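Local coordinates for core protein VP4 (PDB 2JHP) that caps viral RNA as a multifunctional enzyme that binds S-adenosyl-L-homocysteine at two sites, and belongs to the inner capsid of bluetongue virus, at residues 110-120 and 489-499; 289-297 and 337-345. All blocks are in the same frame, centred on the assembly; numbering follows the deposited sequence.

Interaction 1 of 2, residues 110-120 and 489-499; sequences RIRMRKGFGDA and LTYDPAWAMNF. With GUN (guanine), chain E.
The guanidinium of Arg-114 lies flat along the indole of Trp-495 in the wall of a guanine pocket, next to an aromatic cluster of Phe-117, Trp-495 and Phe-499. The side chain of Arg-114 starts with CB 3.8 Å from Trp-495 NE1. Arg-114 CG is over the five-membered ring of Trp-495, 3.6 Å from its centroid, in a CH-pi contact. From there the chain runs fully extended (chi2 176°, chi3 -173°), which carries CD to CZ2 and the guanidinium over the six-membered ring, where Arg-114 CZ is 3.5 Å from Trp-495 CZ3. The two planes are only 4° apart, a true cation-pi stack. Phe-499 CE1 sits over the opposite face of the indole, toward its rim, and Tyr-446 meets Trp-495 edge-to-face. Phe-117 takes CA of Ala-496 over one face of its ring, 3.9 Å from the centroid. At the earlier end of the contact, Arg-110 NH1 makes a salt bridge with Asp-492 OD2 at 2.6 Å, reaching the syn side of the carboxylate from out of its plane, while NH2 pairs with Asp-47. Asp-492 also N-caps helix 493-496, its OD1 accepting weakly from the backbone N of Ala-494 and Trp-495. Guanine is hydrogen-bonded to Tyr-446 OH, and its N2, at the edge of the Phe-117 ring, gives a weak 2.9 Å hydrogen bond to the backbone O of Arg-114.

Interaction 2 of 2, residues 289-297 and 337-345; sequences GEEIAYEMG and RNFMRLRGY
Helix 289-295 runs nearly parallel to strand 337-341, 11° between their directions and 10.3 Å between their axes, and past the end of both the backbones converge until the CA atoms of Gly-297 and Leu-342 are 5.5 Å apart. Met-340 fills the gap between helix and strand. Its CG lies anti to the carbonyl carbon, and a bend at the thioether (chi3 62°) turns Met-340 CE under the helix, 3.6 Å from the backbone O of Glu-290. The CE and SD atoms both rest on the methyl of Ala-293, Met-340 CE at 4.0 Å from Ala-293 CB. Helix 280-295 links the neighbouring parallel strands 260-264 and 302-308, a beta-alpha-beta crossover in a sheet of order 3-2-1-4-5-7-6, the class I methyltransferase fold. Strand 335-341 is strand 7, antiparallel to its neighbour 302-308; the crossover helix runs against the parallel strands and hence along strand 7. Nearer the start of both segments, Glu-290 OE2 of the helix stands 2.9 Å from Asn-338 OD1 of the strand, carboxylate and amide planes perpendicular. As modelled these are two acceptors and no hydrogen bond joins them; the glutamate is held instead by a salt bridge from OE2 to Arg-287 and by Ile-319 N on OE1, and Asn-338 ND2 bonds weakly to Ser-320 OG and Tyr-322 O. At the other end Leu-342 CD1 touches the backbone O of Ala-293 at 3.9 Å. Beyond it Arg-343, bent at chi2, lays one face of its guanidinium against the carbonyl of Gly-297, with Arg-343 NH2 3.4 Å from Gly-297 O at an angle too poor for a hydrogen bond.

The two contacts sit beside separate seven-stranded sheets of the same strand order, their centres about 43 Å apart and their nearest atoms about 26 Å apart. Along the chain the order is 110-120, 289-297, 337-345, 489-499, so both halves of interaction 2 fall between the halves of interaction 1, consistent with one methyltransferase-like domain being inserted into another. Segment 489-499 runs into strand 499-503, which holds the same antiparallel place in its sheet as strand 335-341 does in interaction 2. Interaction 1 lines a guanine site, whereas interaction 2 is core packing, its Ala-293 side chain about 13 Å from a bound S-adenosyl-L-homocysteine.

Interaction 1 of 2, residues 110-120 and 489-499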
loop_
_atom_site.group_PDB
_atom_site.type_symbol
_atom_site.label_atom_id
_atom_site.label_comp_id
_atom_site.label_asym_id
_atom_site.label_seq_id
_atom_site.Cartn_x
_atom_site.Cartn_y
_atom_site.Cartn_z
ATOM N N ARG A 110 -6.976 -15.878 -1.423
ATOM C CA ARG A 110 -7.655 -14.659 -1.838
ATOM C C ARG A 110 -7.277 -13.428 -0.965
ATOM O O ARG A 110 -7.027 -12.336 -1.494
ATOM C CB ARG A 110 -9.154 -14.893 -1.840
ATOM C CG ARG A 110 -9.848 -14.075 -2.835
ATOM C CD ARG A 110 -10.391 -14.912 -3.942
ATOM N NE ARG A 110 -11.848 -15.014 -3.915
ATOM C CZ ARG A 110 -12.707 -14.055 -4.241
ATOM N NH1 ARG A 110 -12.339 -12.841 -4.623
ATOM N NH2 ARG A 110 -13.968 -14.334 -4.188
ATOM N N ILE A 111 -7.227 -13.611 0.355
ATOM C CA ILE A 111 -6.792 -12.544 1.266
ATOM C C ILE A 111 -5.341 -12.143 1.004
ATOM O O ILE A 111 -5.000 -10.958 1.063
ATOM C CB ILE A 111 -6.970 -12.922 2.765
ATOM C CG1 ILE A 111 -8.459 -12.962 3.135
ATOM C CG2 ILE A 111 -6.211 -11.924 3.659
ATOM C CD1 ILE A 111 -8.736 -13.406 4.565
ATOM N N ARG A 112 -4.496 -13.125 0.698
ATOM C CA ARG A 112 -3.098 -12.851 0.347
ATOM C C ARG A 112 -2.922 -12.058 -0.957
ATOM O O ARG A 112 -1.951 -11.325 -1.102
ATOM C CB ARG A 112 -2.284 -14.143 0.294
ATOM C CG ARG A 112 -2.122 -14.845 1.648
ATOM C CD ARG A 112 -1.024 -14.207 2.508
ATOM N NE ARG A 112 -1.049 -14.688 3.889
ATOM C CZ ARG A 112 -0.491 -15.824 4.309
ATOM N NH1 ARG A 112 0.145 -16.621 3.455
ATOM N NH2 ARG A 112 -0.571 -16.170 5.590
ATOM N N MET A 113 -3.870 -12.187 -1.885
ATOM C CA MET A 113 -3.793 -11.514 -3.192
ATOM C C MET A 113 -4.017 -10.012 -3.134
ATOM O O MET A 113 -3.721 -9.309 -4.101
ATOM C CB MET A 113 -4.819 -12.087 -4.167
ATOM C CG MET A 113 -4.559 -13.483 -4.636
ATOM S SD MET A 113 -5.784 -13.945 -5.859
ATOM C CE MET A 113 -5.880 -15.662 -5.461
ATOM N N ARG A 114 -4.577 -9.530 -2.028
ATOM C CA ARG A 114 -4.805 -8.095 -1.845
ATOM C C ARG A 114 -3.511 -7.329 -1.981
ATOM O O ARG A 114 -3.502 -6.242 -2.549
ATOM C CB ARG A 114 -5.421 -7.785 -0.483
ATOM C CG ARG A 114 -6.832 -8.291 -0.295
ATOM C CD ARG A 114 -7.285 -8.016 1.102
ATOM N NE ARG A 114 -8.572 -8.644 1.359
ATOM C CZ ARG A 114 -9.283 -8.477 2.467
ATOM N NH1 ARG A 114 -8.842 -7.689 3.438
ATOM N NH2 ARG A 114 -10.443 -9.103 2.599
ATOM N N LYS A 115 -2.423 -7.903 -1.472
ATOM C CA LYS A 115 -1.127 -7.253 -1.502
ATOM C C LYS A 115 -0.710 -7.005 -2.946
ATOM O O LYS A 115 -0.184 -5.946 -3.270
ATOM C CB LYS A 115 -0.080 -8.100 -0.788
ATOM C CG LYS A 115 0.969 -7.295 -0.041
ATOM C CD LYS A 115 2.224 -8.127 0.253
ATOM C CE LYS A 115 3.331 -7.776 -0.717
ATOM N NZ LYS A 115 4.443 -8.743 -0.720
ATOM N N GLY A 116 -0.976 -7.980 -3.808
ATOM C CA GLY A 116 -0.636 -7.891 -5.221
ATOM C C GLY A 116 -1.319 -6.713 -5.883
ATOM O O GLY A 116 -0.701 -5.981 -6.664
ATOM N N PHE A 117 -2.593 -6.523 -5.558
ATOM C CA PHE A 117 -3.346 -5.415 -6.106
ATOM C C PHE A 117 -2.744 -4.066 -5.685
ATOM O O PHE A 117 -2.382 -3.245 -6.533
ATOM C CB PHE A 117 -4.823 -5.522 -5.732
ATOM C CG PHE A 117 -5.600 -4.302 -6.029
ATOM C CD1 PHE A 117 -5.828 -3.914 -7.317
ATOM C CD2 PHE A 117 -6.102 -3.542 -5.017
ATOM C CE1 PHE A 117 -6.552 -2.776 -7.598
ATOM C CE2 PHE A 117 -6.837 -2.400 -5.268
ATOM C CZ PHE A 117 -7.068 -2.012 -6.576
ATOM N N GLY A 118 -2.621 -3.854 -4.378
ATOM C CA GLY A 118 -2.005 -2.639 -3.855
ATOM C C GLY A 118 -0.590 -2.371 -4.344
ATOM O O GLY A 118 -0.227 -1.222 -4.548
ATOM N N ASP A 119 0.195 -3.433 -4.530
ATOM C CA ASP A 119 1.599 -3.330 -4.940
ATOM C C ASP A 119 1.755 -2.898 -6.387
ATOM O O ASP A 119 2.716 -2.217 -6.737
ATOM C CB ASP A 119 2.332 -4.669 -4.770
ATOM C CG ASP A 119 2.651 -5.006 -3.313
ATOM O OD1 ASP A 119 2.192 -4.323 -2.370
ATOM O OD2 ASP A 119 3.366 -6.005 -3.125
ATOM N N ALA A 120 0.825 -3.336 -7.223
ATOM C CA ALA A 120 0.828 -2.964 -8.612
ATOM C C ALA A 120 0.540 -1.470 -8.737
ATOM O O ALA A 120 1.231 -0.768 -9.461
ATOM C CB ALA A 120 -0.167 -3.787 -9.371
ATOM N N LEU A 489 0.181 -10.685 -13.630
ATOM C CA LEU A 489 -0.170 -10.239 -12.282
ATOM C C LEU A 489 -1.262 -11.088 -11.624
ATOM O O LEU A 489 -2.372 -11.221 -12.156
ATOM C CB LEU A 489 -0.638 -8.781 -12.307
ATOM C CG LEU A 489 -0.965 -8.156 -10.946
ATOM C CD1 LEU A 489 0.301 -7.984 -10.105
ATOM C CD2 LEU A 489 -1.673 -6.818 -11.116
ATOM N N THR A 490 -0.931 -11.660 -10.474
ATOM C CA THR A 490 -1.901 -12.368 -9.674
ATOM C C THR A 490 -2.598 -11.354 -8.783
ATOM O O THR A 490 -1.964 -10.697 -7.939
ATOM C CB THR A 490 -1.235 -13.483 -8.853
ATOM O OG1 THR A 490 -0.807 -14.505 -9.753
ATOM C CG2 THR A 490 -2.205 -14.087 -7.825
ATOM N N TYR A 491 -3.900 -11.213 -8.996
ATOM C CA TYR A 491 -4.715 -10.342 -8.179
ATOM C C TYR A 491 -6.181 -10.754 -8.286
ATOM O O TYR A 491 -6.553 -11.587 -9.107
ATOM C CB TYR A 491 -4.512 -8.875 -8.560
ATOM C CG TYR A 491 -5.193 -8.491 -9.835
ATOM C CD1 TYR A 491 -6.313 -7.669 -9.819
ATOM C CD2 TYR A 491 -4.740 -8.964 -11.060
ATOM C CE1 TYR A 491 -6.953 -7.313 -10.993
ATOM C CE2 TYR A 491 -5.373 -8.625 -12.228
ATOM C CZ TYR A 491 -6.477 -7.791 -12.198
ATOM O OH TYR A 491 -7.110 -7.443 -13.373
ATOM N N ASP A 492 -7.001 -10.145 -7.447
ATOM C CA ASP A 492 -8.376 -10.532 -7.301
ATOM C C ASP A 492 -9.259 -9.399 -7.829
ATOM O O ASP A 492 -9.381 -8.342 -7.207
ATOM C CB ASP A 492 -8.626 -10.887 -5.822
ATOM C CG ASP A 492 -10.085 -11.073 -5.480
ATOM O OD1 ASP A 492 -10.969 -11.045 -6.369
ATOM O OD2 ASP A 492 -10.347 -11.243 -4.273
ATOM N N PRO A 493 -9.839 -9.607 -9.021
ATOM C CA PRO A 493 -10.666 -8.576 -9.661
ATOM C C PRO A 493 -11.844 -8.058 -8.814
ATOM O O PRO A 493 -12.131 -6.853 -8.839
ATOM C CB PRO A 493 -11.122 -9.259 -10.954
ATOM C CG PRO A 493 -9.995 -10.251 -11.244
ATOM C CD PRO A 493 -9.694 -10.798 -9.881
ATOM N N ALA A 494 -12.502 -8.940 -8.066
ATOM C CA ALA A 494 -13.585 -8.531 -7.166
ATOM C C ALA A 494 -13.093 -7.536 -6.104
ATOM O O ALA A 494 -13.725 -6.504 -5.849
ATOM C CB ALA A 494 -14.210 -9.740 -6.512
ATOM N N TRP A 495 -11.952 -7.850 -5.502
ATOM C CA TRP A 495 -11.344 -6.992 -4.517
ATOM C C TRP A 495 -11.028 -5.624 -5.113
ATOM O O TRP A 495 -11.465 -4.604 -4.591
ATOM C CB TRP A 495 -10.081 -7.645 -3.945
ATOM C CG TRP A 495 -9.403 -6.763 -2.965
ATOM C CD1 TRP A 495 -8.237 -6.077 -3.152
ATOM C CD2 TRP A 495 -9.869 -6.417 -1.652
ATOM N NE1 TRP A 495 -7.941 -5.342 -2.031
ATOM C CE2 TRP A 495 -8.916 -5.541 -1.092
ATOM C CE3 TRP A 495 -10.977 -6.795 -0.883
ATOM C CZ2 TRP A 495 -9.045 -5.014 0.206
ATOM C CZ3 TRP A 495 -11.108 -6.275 0.406
ATOM C CH2 TRP A 495 -10.149 -5.388 0.934
ATOM N N ALA A 496 -10.271 -5.620 -6.209
ATOM C CA ALA A 496 -9.926 -4.406 -6.955
ATOM C C ALA A 496 -11.165 -3.542 -7.191
ATOM O O ALA A 496 -11.114 -2.333 -7.033
ATOM C CB ALA A 496 -9.253 -4.772 -8.276
ATOM N N MET A 497 -12.282 -4.195 -7.498
ATOM C CA MET A 497 -13.555 -3.532 -7.761
ATOM C C MET A 497 -14.282 -2.932 -6.558
ATOM O O MET A 497 -15.311 -2.286 -6.734
ATOM C CB MET A 497 -14.478 -4.458 -8.547
ATOM C CG MET A 497 -14.167 -4.466 -10.028
ATOM S SD MET A 497 -15.063 -5.681 -10.978
ATOM C CE MET A 497 -16.495 -4.728 -11.415
ATOM N N ASN A 498 -13.757 -3.133 -5.348
ATOM C CA ASN A 498 -14.209 -2.373 -4.186
ATOM C C ASN A 498 -13.653 -0.957 -4.139
ATOM O O ASN A 498 -14.066 -0.166 -3.291
ATOM C CB ASN A 498 -13.789 -3.068 -2.898
ATOM C CG ASN A 498 -14.552 -4.355 -2.648
ATOM O OD1 ASN A 498 -15.765 -4.427 -2.836
ATOM N ND2 ASN A 498 -13.837 -5.379 -2.213
ATOM N N PHE A 499 -12.691 -0.648 -5.015
ATOM C CA PHE A 499 -12.025 0.653 -4.999
ATOM C C PHE A 499 -12.329 1.474 -6.260
ATOM O O PHE A 499 -12.485 0.932 -7.367
ATOM C CB PHE A 499 -10.503 0.506 -4.823
ATOM C CG PHE A 499 -10.059 -0.100 -3.487
ATOM C CD1 PHE A 499 -9.803 -1.465 -3.360
ATOM C CD2 PHE A 499 -9.832 0.710 -2.369
ATOM C CE1 PHE A 499 -9.369 -1.995 -2.130
ATOM C CE2 PHE A 499 -9.406 0.176 -1.173
ATOM C CZ PHE A 499 -9.176 -1.180 -1.056
HETATM N N9 GUN E . -1.424 -3.351 0.428
HETATM C C8 GUN E . -1.264 -2.792 1.627
HETATM N N7 GUN E . -2.457 -2.429 2.105
HETATM C C5 GUN E . -3.387 -2.762 1.210
HETATM C C6 GUN E . -4.777 -2.630 1.172
HETATM O O6 GUN E . -5.386 -2.112 2.106
HETATM N N1 GUN E . -5.478 -3.097 0.051
HETATM C C2 GUN E . -4.751 -3.679 -0.999
HETATM N N2 GUN E . -5.377 -4.130 -2.068
HETATM N N3 GUN E . -3.413 -3.788 -0.926
HETATM C C4 GUN E . -2.724 -3.350 0.140
#

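Interaction 2 of 2, residues 289-297 and 337-345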
loop_
_atom_site.group_PDB
_atom_site.type_symbol
_atom_site.label_atom_id
_atom_site.label_comp_id
_atom_site.label_asym_id
_atom_site.label_seq_id
_atom_site.Cartn_x
_atom_site.Cartn_y
_atom_site.Cartn_z
ATOM N N GLY A 289 27.847 8.504 25.567
ATOM C CA GLY A 289 27.354 8.299 24.211
ATOM C C GLY A 289 26.456 9.424 23.762
ATOM O O GLY A 289 26.557 9.891 22.627
ATOM N N GLU A 290 25.588 9.855 24.676
ATOM C CA GLU A 290 24.689 10.982 24.465
ATOM C C GLU A 290 25.463 12.284 24.239
ATOM O O GLU A 290 25.196 13.021 23.284
ATOM C CB GLU A 290 23.743 11.128 25.665
ATOM C CG GLU A 290 22.681 10.034 25.779
ATOM C CD GLU A 290 21.900 10.076 27.092
ATOM O OE1 GLU A 290 22.027 11.063 27.860
ATOM O OE2 GLU A 290 21.158 9.105 27.361
ATOM N N GLU A 291 26.421 12.545 25.130
ATOM C CA GLU A 291 27.270 13.731 25.095
ATOM C C GLU A 291 28.103 13.804 23.816
ATOM O O GLU A 291 28.144 14.837 23.161
ATOM C CB GLU A 291 28.175 13.746 26.321
ATOM C CG GLU A 291 27.442 14.053 27.621
ATOM C CD GLU A 291 28.314 13.888 28.860
ATOM O OE1 GLU A 291 29.546 13.657 28.721
ATOM O OE2 GLU A 291 27.764 13.993 29.986
ATOM N N ILE A 292 28.752 12.698 23.458
ATOM C CA ILE A 292 29.482 12.600 22.191
ATOM C C ILE A 292 28.571 12.916 21.004
ATOM O O ILE A 292 28.956 13.658 20.095
ATOM C CB ILE A 292 30.174 11.222 22.041
ATOM C CG1 ILE A 292 31.413 11.182 22.954
ATOM C CG2 ILE A 292 30.558 10.959 20.586
ATOM C CD1 ILE A 292 32.127 9.843 23.048
ATOM N N ALA A 293 27.355 12.375 21.044
ATOM C CA ALA A 293 26.369 12.605 19.992
ATOM C C ALA A 293 25.954 14.079 19.929
ATOM O O ALA A 293 25.918 14.666 18.846
ATOM C CB ALA A 293 25.139 11.684 20.174
ATOM N N TYR A 294 25.650 14.663 21.089
ATOM C CA TYR A 294 25.256 16.071 21.176
ATOM C C TYR A 294 26.353 16.993 20.620
ATOM O O TYR A 294 26.052 17.915 19.866
ATOM C CB TYR A 294 24.887 16.450 22.621
ATOM C CG TYR A 294 24.127 17.758 22.759
ATOM C CD1 TYR A 294 22.742 17.810 22.560
ATOM C CD2 TYR A 294 24.785 18.935 23.094
ATOM C CE1 TYR A 294 22.033 18.996 22.678
ATOM C CE2 TYR A 294 24.082 20.145 23.221
ATOM C CZ TYR A 294 22.701 20.159 23.009
ATOM O OH TYR A 294 21.991 21.335 23.128
ATOM N N GLU A 295 27.615 16.725 20.974
ATOM C CA GLU A 295 28.759 17.499 20.478
ATOM C C GLU A 295 28.801 17.438 18.967
ATOM O O GLU A 295 29.161 18.409 18.300
ATOM C CB GLU A 295 30.083 16.939 21.006
ATOM C CG GLU A 295 30.284 16.991 22.508
ATOM C CD GLU A 295 31.536 16.245 22.937
ATOM O OE1 GLU A 295 31.418 15.089 23.406
ATOM O OE2 GLU A 295 32.644 16.809 22.791
ATOM N N MET A 296 28.426 16.277 18.446
ATOM C CA MET A 296 28.488 15.994 17.030
ATOM C C MET A 296 27.167 16.232 16.294
ATOM O O MET A 296 27.016 15.848 15.131
ATOM C CB MET A 296 28.967 14.567 16.824
ATOM C CG MET A 296 30.461 14.423 16.885
ATOM S SD MET A 296 30.900 12.703 16.677
ATOM C CE MET A 296 32.312 12.914 15.629
ATOM N N GLY A 297 26.210 16.868 16.965
ATOM C CA GLY A 297 25.026 17.378 16.279
ATOM C C GLY A 297 25.518 18.366 15.239
ATOM O O GLY A 297 26.429 19.157 15.507
ATOM N N ARG A 337 15.967 2.259 24.610
ATOM C CA ARG A 337 16.818 2.925 23.630
ATOM C C ARG A 337 16.519 4.411 23.619
ATOM O O ARG A 337 15.367 4.833 23.744
ATOM C CB ARG A 337 16.643 2.324 22.235
ATOM C CG ARG A 337 17.216 0.925 22.080
ATOM C CD ARG A 337 18.721 0.920 22.252
ATOM N NE ARG A 337 19.225 -0.423 22.514
ATOM C CZ ARG A 337 20.502 -0.722 22.742
ATOM N NH1 ARG A 337 21.436 0.222 22.715
ATOM N NH2 ARG A 337 20.852 -1.978 22.983
ATOM N N ASN A 338 17.577 5.197 23.502
ATOM C CA ASN A 338 17.464 6.637 23.517
ATOM C C ASN A 338 17.611 7.140 22.108
ATOM O O ASN A 338 18.703 7.104 21.546
ATOM C CB ASN A 338 18.549 7.242 24.407
ATOM C CG ASN A 338 18.394 8.741 24.594
ATOM O OD1 ASN A 338 19.188 9.360 25.288
ATOM N ND2 ASN A 338 17.380 9.330 23.975
ATOM N N PHE A 339 16.498 7.576 21.530
ATOM C CA PHE A 339 16.537 8.200 20.223
ATOM C C PHE A 339 16.770 9.705 20.362
ATOM O O PHE A 339 16.109 10.381 21.163
ATOM C CB PHE A 339 15.266 7.913 19.411
ATOM C CG PHE A 339 15.194 8.684 18.124
ATOM C CD1 PHE A 339 16.034 8.371 17.059
ATOM C CD2 PHE A 339 14.313 9.748 17.987
ATOM C CE1 PHE A 339 15.980 9.095 15.877
ATOM C CE2 PHE A 339 14.255 10.476 16.810
ATOM C CZ PHE A 339 15.087 10.152 15.754
ATOM N N MET A 340 17.714 10.208 19.575
ATOM C CA MET A 340 18.081 11.608 19.607
ATOM C C MET A 340 17.940 12.163 18.198
ATOM O O MET A 340 18.634 11.717 17.279
ATOM C CB MET A 340 19.530 11.779 20.091
ATOM C CG MET A 340 19.849 11.244 21.500
ATOM S SD MET A 340 21.605 11.328 21.966
ATOM C CE MET A 340 21.883 13.089 21.923
ATOM N N ARG A 341 17.025 13.119 18.019
ATOM C CA ARG A 341 16.898 13.827 16.747
ATOM C C ARG A 341 17.803 15.042 16.794
ATOM O O ARG A 341 17.701 15.880 17.695
ATOM C CB ARG A 341 15.460 14.237 16.472
ATOM C CG ARG A 341 15.194 14.528 14.984
ATOM C CD ARG A 341 14.617 15.905 14.800
ATOM N NE ARG A 341 15.641 16.931 14.903
ATOM C CZ ARG A 341 15.435 18.168 15.331
ATOM N NH1 ARG A 341 14.226 18.559 15.713
ATOM N NH2 ARG A 341 16.450 19.017 15.382
ATOM N N LEU A 342 18.710 15.116 15.832
ATOM C CA LEU A 342 19.727 16.151 15.829
ATOM C C LEU A 342 19.604 17.041 14.598
ATOM O O LEU A 342 18.716 16.864 13.779
ATOM C CB LEU A 342 21.118 15.509 15.888
ATOM C CG LEU A 342 21.439 14.556 17.038
ATOM C CD1 LEU A 342 22.739 13.804 16.767
ATOM C CD2 LEU A 342 21.526 15.301 18.355
ATOM N N ARG A 343 20.479 18.028 14.488
ATOM C CA ARG A 343 20.634 18.727 13.231
ATOM C C ARG A 343 21.807 18.036 12.570
ATOM O O ARG A 343 22.615 17.394 13.250
ATOM C CB ARG A 343 20.863 20.232 13.421
ATOM C CG ARG A 343 21.983 20.595 14.361
ATOM C CD ARG A 343 21.486 20.946 15.761
ATOM N NE ARG A 343 22.546 20.741 16.752
ATOM C CZ ARG A 343 23.720 21.373 16.747
ATOM N NH1 ARG A 343 24.013 22.263 15.802
ATOM N NH2 ARG A 343 24.617 21.101 17.689
ATOM N N GLY A 344 21.899 18.162 11.255
ATOM C CA GLY A 344 22.802 17.342 10.459
ATOM C C GLY A 344 22.011 16.952 9.231
ATOM O O GLY A 344 20.798 16.732 9.323
ATOM N N TYR A 345 22.669 16.892 8.073
ATOM C CA TYR A 345 21.962 16.591 6.832
ATOM C C TYR A 345 21.138 15.308 6.968
ATOM O O TYR A 345 21.580 14.330 7.583
ATOM C CB TYR A 345 22.926 16.525 5.646
ATOM C CG TYR A 345 22.229 16.320 4.331
ATOM C CD1 TYR A 345 22.088 15.047 3.795
ATOM C CD2 TYR A 345 21.684 17.395 3.631
ATOM C CE1 TYR A 345 21.435 14.843 2.578
ATOM C CE2 TYR A 345 21.024 17.204 2.413
ATOM C CZ TYR A 345 20.909 15.924 1.893
ATOM O OH TYR A 345 20.272 15.716 0.691
#